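PDB 3NCO: endoglucanase FnCel5A from Fervidobacterium nodosum, which probably hydrolyses internal beta-1,4-glucosidic bonds of cellulose, as a glycoside hydrolase family 5 endoglucanase built on a TIM barrel. Local coordinates for residues 109-112 with 113-117; 147-151 with 152-156; 175-179 with 180-184. All coordinates share one frame; numbering follows the deposited sequence.

Interaction 1 (109-112 with 113-117)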
loop_
_atom_site.group_PDB
_atom_site.type_symbol
_atom_site.label_atom_id
_atom_site.label_comp_id
_atom_site.label_asym_id
_atom_site.label_seq_id
_atom_site.Cartn_x
_atom_site.Cartn_y
_atom_site.Cartn_z
ATOM N N TYR A 109 1.296 -12.236 11.955
ATOM C CA TYR A 109 0.289 -13.045 11.312
ATOM C C TYR A 109 0.011 -14.306 12.080
ATOM O O TYR A 109 -1.119 -14.823 12.092
ATOM C CB TYR A 109 0.752 -13.420 9.912
ATOM C CG TYR A 109 0.654 -12.332 8.870
ATOM C CD1 TYR A 109 -0.545 -11.786 8.557
ATOM C CD2 TYR A 109 1.797 -11.823 8.220
ATOM C CE1 TYR A 109 -0.679 -10.819 7.569
ATOM C CE2 TYR A 109 1.694 -10.823 7.229
ATOM C CZ TYR A 109 0.437 -10.330 6.908
ATOM O OH TYR A 109 0.319 -9.348 5.909
ATOM N N GLN A 110 1.020 -14.833 12.748
ATOM C CA GLN A 110 0.867 -16.127 13.446
ATOM C C GLN A 110 0.434 -16.044 14.898
ATOM O O GLN A 110 -0.344 -16.866 15.367
ATOM C CB GLN A 110 2.186 -16.936 13.397
ATOM C CG GLN A 110 2.142 -18.299 14.128
ATOM C CD GLN A 110 1.225 -19.355 13.435
ATOM O OE1 GLN A 110 0.871 -19.219 12.250
ATOM N NE2 GLN A 110 0.847 -20.396 14.182
ATOM N N ALA A 111 0.948 -15.053 15.610
ATOM C CA ALA A 111 0.643 -14.902 17.047
ATOM C C ALA A 111 0.404 -13.443 17.389
ATOM O O ALA A 111 1.259 -12.809 18.051
ATOM C CB ALA A 111 1.718 -15.504 17.908
ATOM N N PRO A 112 -0.732 -12.890 16.917
ATOM C CA PRO A 112 -0.946 -11.439 17.129
ATOM C C PRO A 112 -1.076 -11.061 18.607
ATOM O O PRO A 112 -0.758 -9.906 18.953
ATOM C CB PRO A 112 -2.272 -11.154 16.384
ATOM C CG PRO A 112 -2.973 -12.538 16.332
ATOM C CD PRO A 112 -1.822 -13.498 16.115
ATOM N N ASP A 113 -1.496 -11.970 19.478
ATOM C CA ASP A 113 -1.561 -11.584 20.889
ATOM C C ASP A 113 -0.154 -11.270 21.398
ATOM O O ASP A 113 0.013 -10.375 22.218
ATOM C CB ASP A 113 -2.185 -12.680 21.749
ATOM C CG ASP A 113 -3.656 -12.843 21.500
ATOM O OD1 ASP A 113 -4.279 -12.048 20.725
ATOM O OD2 ASP A 113 -4.194 -13.800 22.121
ATOM N N LYS A 114 0.845 -11.987 20.887
ATOM C CA LYS A 114 2.200 -11.830 21.379
ATOM C C LYS A 114 2.897 -10.682 20.663
ATOM O O LYS A 114 3.651 -9.927 21.261
ATOM C CB LYS A 114 2.998 -13.130 21.258
ATOM C CG LYS A 114 4.500 -12.976 21.640
ATOM C CD LYS A 114 5.238 -14.305 21.544
ATOM C CE LYS A 114 6.701 -14.132 21.948
ATOM N NZ LYS A 114 7.516 -15.403 21.861
ATOM N N TYR A 115 2.660 -10.565 19.361
ATOM C CA TYR A 115 3.418 -9.611 18.542
ATOM C C TYR A 115 2.714 -8.284 18.212
ATOM O O TYR A 115 3.327 -7.344 17.719
ATOM C CB TYR A 115 3.922 -10.315 17.257
ATOM C CG TYR A 115 4.963 -11.350 17.607
ATOM C CD1 TYR A 115 6.284 -10.985 17.800
ATOM C CD2 TYR A 115 4.623 -12.688 17.773
ATOM C CE1 TYR A 115 7.264 -11.950 18.165
ATOM C CE2 TYR A 115 5.572 -13.648 18.127
ATOM C CZ TYR A 115 6.893 -13.262 18.314
ATOM O OH TYR A 115 7.800 -14.272 18.681
ATOM N N GLY A 116 1.420 -8.207 18.518
ATOM C CA GLY A 116 0.721 -6.914 18.431
ATOM C C GLY A 116 1.391 -5.870 19.311
ATOM O O GLY A 116 1.590 -4.733 18.849
ATOM N N PRO A 117 1.705 -6.225 20.571
ATOM C CA PRO A 117 2.437 -5.254 21.367
ATOM C C PRO A 117 3.781 -4.847 20.785
ATOM O O PRO A 117 4.256 -3.760 21.107
ATOM C CB PRO A 117 2.637 -5.981 22.697
ATOM C CG PRO A 117 1.457 -6.925 22.786
ATOM C CD PRO A 117 1.321 -7.406 21.366
#
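Ala111 and Tyr115 meet where a short helix ends and a longer one starts. The carbonyl of Ala111 is the pivot of the tight part: its oxygen accepts from Tyr115 N at 3.0 Å, a bond lying nearly in line with the C=O, and also from Lys114 N at 3.0 Å, which comes from above the carbonyl plane at a more bent N-H angle of 134°. Two donors thus grip one acceptor, as suits the N-cap residue of helix 112-130. Ala111 has left helical backbone angles, and this break separates helix 106-110 from the next. Pro112 follows in the first turn, where its missing N-H costs nothing, and its O takes Gly116 N at 2.8 Å.

The Tyr115 ring is packed against the same junction. With CG opposite its carbonyl carbon (chi1 -68°), the ring presents an edge to the cap: CD2 lies 3.4 Å from Ala111 O, which sits near the ring plane, and 4.0 Å from Ala111 CB. Lys114 CG rests 3.7 Å above one ring face, displaced toward the rim, and the rest of its extended chain runs on away from residues 109-112. This outer side is the loose one, since Lys114 is exposed and its side chain meets the preceding segment only at CB, near Ala111 O. Asp113 is exposed as well, but its OD1 is salt-bridged to Lys153 NZ, at the start of helix 151-168.

Pro117 lacks an N-H to give to the turn before it, and the helix is kinked there. Around the junction, Pro112 packs on Asn148 and Leu149 of the loop that leads from strand 137-140 to helix 151-168, while Gln110 O accepts from Asn148 ND2 and Tyr109 OH bonds to Glu144 O.

Interaction 2 (147-151 with 152-156). With PO4 (phosphate ion), chain E.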
loop_
_atom_site.group_PDB
_atom_site.type_symbol
_atom_site.label_atom_id
_atom_site.label_comp_id
_atom_site.label_asym_id
_atom_site.label_seq_id
_atom_site.Cartn_x
_atom_site.Cartn_y
_atom_site.Cartn_z
ATOM N N GLN A 147 -4.619 -14.072 8.272
ATOM C CA GLN A 147 -4.251 -15.242 9.045
ATOM C C GLN A 147 -4.785 -15.076 10.441
ATOM O O GLN A 147 -5.978 -14.843 10.587
ATOM C CB GLN A 147 -2.740 -15.538 8.996
ATOM C CG GLN A 147 -2.323 -15.931 7.557
ATOM C CD GLN A 147 -0.932 -16.541 7.546
ATOM O OE1 GLN A 147 -0.702 -17.598 8.151
ATOM N NE2 GLN A 147 0.004 -15.880 6.893
ATOM N N ASN A 148 -3.957 -15.205 11.473
ATOM C CA ASN A 148 -4.499 -15.200 12.843
ATOM C C ASN A 148 -4.792 -13.789 13.336
ATOM O O ASN A 148 -5.406 -13.600 14.378
ATOM C CB ASN A 148 -3.525 -15.886 13.761
ATOM C CG ASN A 148 -3.519 -17.404 13.524
ATOM O OD1 ASN A 148 -4.510 -17.957 12.964
ATOM N ND2 ASN A 148 -2.421 -18.056 13.851
ATOM N N LEU A 149 -4.256 -12.804 12.645
ATOM C CA LEU A 149 -4.692 -11.406 12.845
ATOM C C LEU A 149 -5.985 -11.183 12.076
ATOM O O LEU A 149 -6.004 -10.569 10.963
ATOM C CB LEU A 149 -3.604 -10.442 12.426
ATOM C CG LEU A 149 -3.835 -8.947 12.720
ATOM C CD1 LEU A 149 -3.925 -8.638 14.170
ATOM C CD2 LEU A 149 -2.669 -8.147 12.096
ATOM N N THR A 150 -7.041 -11.771 12.672
ATOM C CA THR A 150 -8.387 -11.793 12.092
ATOM C C THR A 150 -8.958 -10.377 12.098
ATOM O O THR A 150 -8.423 -9.510 12.785
ATOM C CB THR A 150 -9.308 -12.660 12.947
ATOM O OG1 THR A 150 -9.325 -12.120 14.285
ATOM C CG2 THR A 150 -8.767 -14.086 13.027
ATOM N N PRO A 151 -10.058 -10.135 11.354
ATOM C CA PRO A 151 -10.710 -8.819 11.423
ATOM C C PRO A 151 -10.961 -8.376 12.871
ATOM O O PRO A 151 -10.714 -7.229 13.226
ATOM C CB PRO A 151 -12.032 -9.062 10.644
ATOM C CG PRO A 151 -11.630 -10.054 9.577
ATOM C CD PRO A 151 -10.692 -11.021 10.359
ATOM N N THR A 152 -11.413 -9.289 13.720
ATOM C CA THR A 152 -11.603 -8.973 15.144
ATOM C C THR A 152 -10.335 -8.551 15.871
ATOM O O THR A 152 -10.341 -7.563 16.616
ATOM C CB THR A 152 -12.287 -10.183 15.824
ATOM O OG1 THR A 152 -13.553 -10.409 15.195
ATOM C CG2 THR A 152 -12.451 -10.031 17.363
ATOM N N LYS A 153 -9.256 -9.302 15.696
ATOM C CA LYS A 153 -7.999 -8.969 16.383
ATOM C C LYS A 153 -7.468 -7.668 15.837
ATOM O O LYS A 153 -6.889 -6.860 16.569
ATOM C CB LYS A 153 -6.966 -10.055 16.092
ATOM C CG LYS A 153 -7.300 -11.400 16.742
ATOM C CD LYS A 153 -6.990 -11.453 18.240
ATOM C CE LYS A 153 -7.077 -12.877 18.838
ATOM N NZ LYS A 153 -7.037 -12.595 20.322
ATOM N N TRP A 154 -7.624 -7.472 14.531
ATOM C CA TRP A 154 -7.144 -6.238 13.952
ATOM C C TRP A 154 -7.933 -5.057 14.452
ATOM O O TRP A 154 -7.361 -4.008 14.705
ATOM C CB TRP A 154 -7.237 -6.369 12.453
ATOM C CG TRP A 154 -6.931 -5.180 11.683
ATOM C CD1 TRP A 154 -7.763 -4.613 10.772
ATOM C CD2 TRP A 154 -5.699 -4.404 11.679
ATOM N NE1 TRP A 154 -7.145 -3.513 10.197
ATOM C CE2 TRP A 154 -5.869 -3.394 10.695
ATOM C CE3 TRP A 154 -4.465 -4.522 12.331
ATOM C CZ2 TRP A 154 -4.871 -2.433 10.408
ATOM C CZ3 TRP A 154 -3.442 -3.581 12.025
ATOM C CH2 TRP A 154 -3.683 -2.534 11.094
ATOM N N ASN A 155 -9.237 -5.215 14.605
ATOM C CA ASN A 155 -10.075 -4.123 15.038
ATOM C C ASN A 155 -9.659 -3.748 16.461
ATOM O O ASN A 155 -9.823 -2.592 16.890
ATOM C CB ASN A 155 -11.553 -4.574 15.030
ATOM C CG ASN A 155 -12.164 -4.458 13.668
ATOM O OD1 ASN A 155 -11.696 -3.669 12.878
ATOM N ND2 ASN A 155 -13.165 -5.249 13.373
ATOM N N GLU A 156 -9.140 -4.737 17.189
ATOM C CA GLU A 156 -8.673 -4.510 18.559
ATOM C C GLU A 156 -7.289 -3.867 18.621
ATOM O O GLU A 156 -7.016 -2.991 19.475
ATOM C CB GLU A 156 -8.698 -5.805 19.390
ATOM C CG GLU A 156 -10.154 -6.353 19.539
ATOM C CD GLU A 156 -10.285 -7.825 20.031
ATOM O OE1 GLU A 156 -11.437 -8.211 20.406
ATOM O OE2 GLU A 156 -9.298 -8.598 20.001
HETATM P P PO4 E . -15.479 -7.543 15.734
HETATM O O1 PO4 E . -15.734 -8.003 14.308
HETATM O O2 PO4 E . -16.699 -6.832 16.322
HETATM O O3 PO4 E . -15.213 -8.820 16.533
HETATM O O4 PO4 E . -14.354 -6.498 15.784
HETATM O O HOH W 1 -10.790 -5.486 10.872
#
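Thr150 OG1 accepts the N-H of Lys153 at 3.2 Å and 165°, while Thr150 O takes Trp154 N at 2.8 Å, so two amides of the first turn are satisfied by one residue. The hydroxyl gets there by standing between the backbone N and the carbonyl carbon (chi1 58°), where it also lies 3.3 Å from Lys153 CG. This is the N-cap of helix 151-168, the helix that follows the fourth strand of the (beta/alpha)8 barrel. A valine here would probably leave the Lys153 amide without its capping acceptor and loosen the start of the helix. Pro151 O is doubly used, by Asn155 N at 2.9 Å and by a water that also donates, weakly, to Asn155 OD1. That oxygen has a further donor in Lys191 N, and Asn155 ND2 serves both Glu189 O and, at 3.0 Å, O4 of a phosphate ion probably from the crystallisation liquor. Thr152 OG1 donates to phosphate O3 at 2.7 Å. On the inner side, Leu149 CD2 approaches Trp154 CE3 obliquely to 4.1 Å, and the indole NE1 is satisfied by Asp177 O.

Interaction 3 (175-179 with 180-184)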
loop_
_atom_site.group_PDB
_atom_site.type_symbol
_atom_site.label_atom_id
_atom_site.label_comp_id
_atom_site.label_asym_id
_atom_site.label_seq_id
_atom_site.Cartn_x
_atom_site.Cartn_y
_atom_site.Cartn_z
ATOM N N ILE A 175 -3.303 5.452 7.615
ATOM C CA ILE A 175 -4.071 4.600 6.696
ATOM C C ILE A 175 -4.296 3.259 7.375
ATOM O O ILE A 175 -3.343 2.642 7.859
ATOM C CB ILE A 175 -3.298 4.392 5.377
ATOM C CG1 ILE A 175 -3.317 5.709 4.594
ATOM C CG2 ILE A 175 -3.907 3.273 4.487
ATOM C CD1 ILE A 175 -2.154 5.833 3.664
ATOM N N ILE A 176 -5.566 2.854 7.387
ATOM C CA ILE A 176 -6.014 1.595 7.990
ATOM C C ILE A 176 -6.387 0.567 6.915
ATOM O O ILE A 176 -7.303 0.799 6.108
ATOM C CB ILE A 176 -7.294 1.842 8.889
ATOM C CG1 ILE A 176 -7.053 3.000 9.838
ATOM C CG2 ILE A 176 -7.729 0.581 9.608
ATOM C CD1 ILE A 176 -5.779 2.899 10.685
ATOM N N ASP A 177 -5.668 -0.551 6.880
ATOM C CA ASP A 177 -5.948 -1.614 5.900
ATOM C C ASP A 177 -7.149 -2.454 6.267
ATOM O O ASP A 177 -7.374 -2.781 7.396
ATOM C CB ASP A 177 -4.746 -2.574 5.775
ATOM C CG ASP A 177 -3.555 -1.916 4.951
ATOM O OD1 ASP A 177 -3.257 -0.713 5.196
ATOM O OD2 ASP A 177 -2.892 -2.621 4.139
ATOM N N VAL A 178 -7.876 -2.797 5.240
ATOM C CA VAL A 178 -8.928 -3.829 5.296
ATOM C C VAL A 178 -8.250 -5.163 5.657
ATOM O O VAL A 178 -7.125 -5.433 5.172
ATOM C CB VAL A 178 -9.589 -3.847 3.905
ATOM C CG1 VAL A 178 -10.525 -5.037 3.841
ATOM C CG2 VAL A 178 -10.362 -2.534 3.773
ATOM N N PRO A 179 -8.906 -5.982 6.508
ATOM C CA PRO A 179 -8.292 -7.256 6.961
ATOM C C PRO A 179 -8.438 -8.340 5.879
ATOM O O PRO A 179 -8.807 -8.024 4.730
ATOM C CB PRO A 179 -9.031 -7.585 8.258
ATOM C CG PRO A 179 -10.412 -6.952 8.047
ATOM C CD PRO A 179 -10.257 -5.768 7.094
ATOM N N ASN A 180 -8.072 -9.594 6.221
ATOM C CA ASN A 180 -8.092 -10.714 5.261
ATOM C C ASN A 180 -7.401 -10.356 3.942
ATOM O O ASN A 180 -7.974 -10.428 2.842
ATOM C CB ASN A 180 -9.510 -11.230 5.028
ATOM C CG ASN A 180 -9.544 -12.731 4.828
ATOM O OD1 ASN A 180 -9.857 -13.489 5.753
ATOM N ND2 ASN A 180 -9.229 -13.173 3.611
ATOM N N TRP A 181 -6.134 -9.988 4.083
ATOM C CA TRP A 181 -5.296 -9.601 2.924
ATOM C C TRP A 181 -5.766 -8.328 2.228
ATOM O O TRP A 181 -5.350 -8.080 1.070
ATOM C CB TRP A 181 -5.243 -10.725 1.878
ATOM C CG TRP A 181 -4.852 -11.986 2.440
ATOM C CD1 TRP A 181 -5.642 -13.115 2.622
ATOM C CD2 TRP A 181 -3.566 -12.319 2.902
ATOM N NE1 TRP A 181 -4.900 -14.112 3.169
ATOM C CE2 TRP A 181 -3.619 -13.664 3.350
ATOM C CE3 TRP A 181 -2.364 -11.637 2.963
ATOM C CZ2 TRP A 181 -2.518 -14.315 3.873
ATOM C CZ3 TRP A 181 -1.253 -12.288 3.497
ATOM C CH2 TRP A 181 -1.336 -13.617 3.925
ATOM N N SER A 182 -6.658 -7.560 2.873
ATOM C CA SER A 182 -7.146 -6.308 2.278
ATOM C C SER A 182 -7.987 -6.556 0.991
ATOM O O SER A 182 -8.163 -5.670 0.142
ATOM C CB SER A 182 -5.963 -5.294 2.181
ATOM O OG SER A 182 -5.349 -5.228 3.497
ATOM N N ASN A 183 -8.590 -7.735 0.941
ATOM C CA ASN A 183 -9.479 -8.062 -0.174
ATOM C C ASN A 183 -10.781 -7.244 -0.037
ATOM O O ASN A 183 -11.299 -7.056 1.089
ATOM C CB ASN A 183 -9.768 -9.556 -0.157
ATOM C CG ASN A 183 -10.807 -9.966 -1.203
ATOM O OD1 ASN A 183 -12.014 -9.805 -0.996
ATOM N ND2 ASN A 183 -10.328 -10.496 -2.319
ATOM N N TYR A 184 -11.240 -6.702 -1.168
ATOM C CA TYR A 184 -12.343 -5.723 -1.214
ATOM C C TYR A 184 -13.558 -6.202 -0.421
ATOM O O TYR A 184 -14.227 -5.386 0.216
ATOM C CB TYR A 184 -12.739 -5.399 -2.690
ATOM C CG TYR A 184 -13.623 -6.479 -3.232
ATOM C CD1 TYR A 184 -15.011 -6.387 -3.100
ATOM C CD2 TYR A 184 -13.077 -7.647 -3.763
ATOM C CE1 TYR A 184 -15.838 -7.409 -3.508
ATOM C CE2 TYR A 184 -13.926 -8.724 -4.169
ATOM C CZ TYR A 184 -15.310 -8.563 -4.041
ATOM O OH TYR A 184 -16.148 -9.603 -4.392
#
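Ser182 folds back onto Val178, its hydroxyl donating to Val178 O across a very short 2.4 Å, a length to be taken with caution. Its OG is brought there by lying anti to its own carbonyl carbon (chi1 -51°), which also sets it 3.5 Å from Asp177 CB. The same acceptor receives a CA-H...O contact from Ser182 CA at 3.0 Å. Next to it, Ser182 N reaches Pro179 O at 2.9 Å, rising well above the carbonyl plane with an N-H angle of 138°. On the other flank Val178 CG1 comes within 3.5 Å of Asn183 O.

The Ser182 N to Pro179 O bond closes a beta turn over Asn180 and Trp181 with backbone angles near type I', and Ser182 also has a positive phi, so that three successive residues are in the left-handed region. The turn follows strand 174-177, the fifth of the eight parallel barrel strands, at the C-terminal end of the barrel, the end where active sites of TIM barrels lie.

Further out, Asp177 OD2 accepts from Glu144 N, while its OD1 stands close to Glu140 OE2. Trp181 is tied to Pro145 by a backbone bond. The strand end and Pro179 are held by Trp154 of helix 151-168, whose NE1 donates to Asp177 O and whose side chain touches Pro179.

Overall arrangement
The three interactions follow one another along the chain; none nests in or crosses another. Interaction 1 closes the break between helices 106-110 and 112-130, interaction 2 turns the loop after strand 137-140 into helix 151-168, and interaction 3 bends the chain as it leaves strand 174-177. Interactions 1 and 2 have centres about 10 Å apart and touch directly, the start of helix 112-130 packing on the loop after strand 137-140 through Pro112 CG and Asn148 O. Interaction 2 meets interaction 3, about 11 Å away centre to centre, where Pro151 lies against Pro179. Together they join the connections that follow the third, fourth and fifth strands of the barrel.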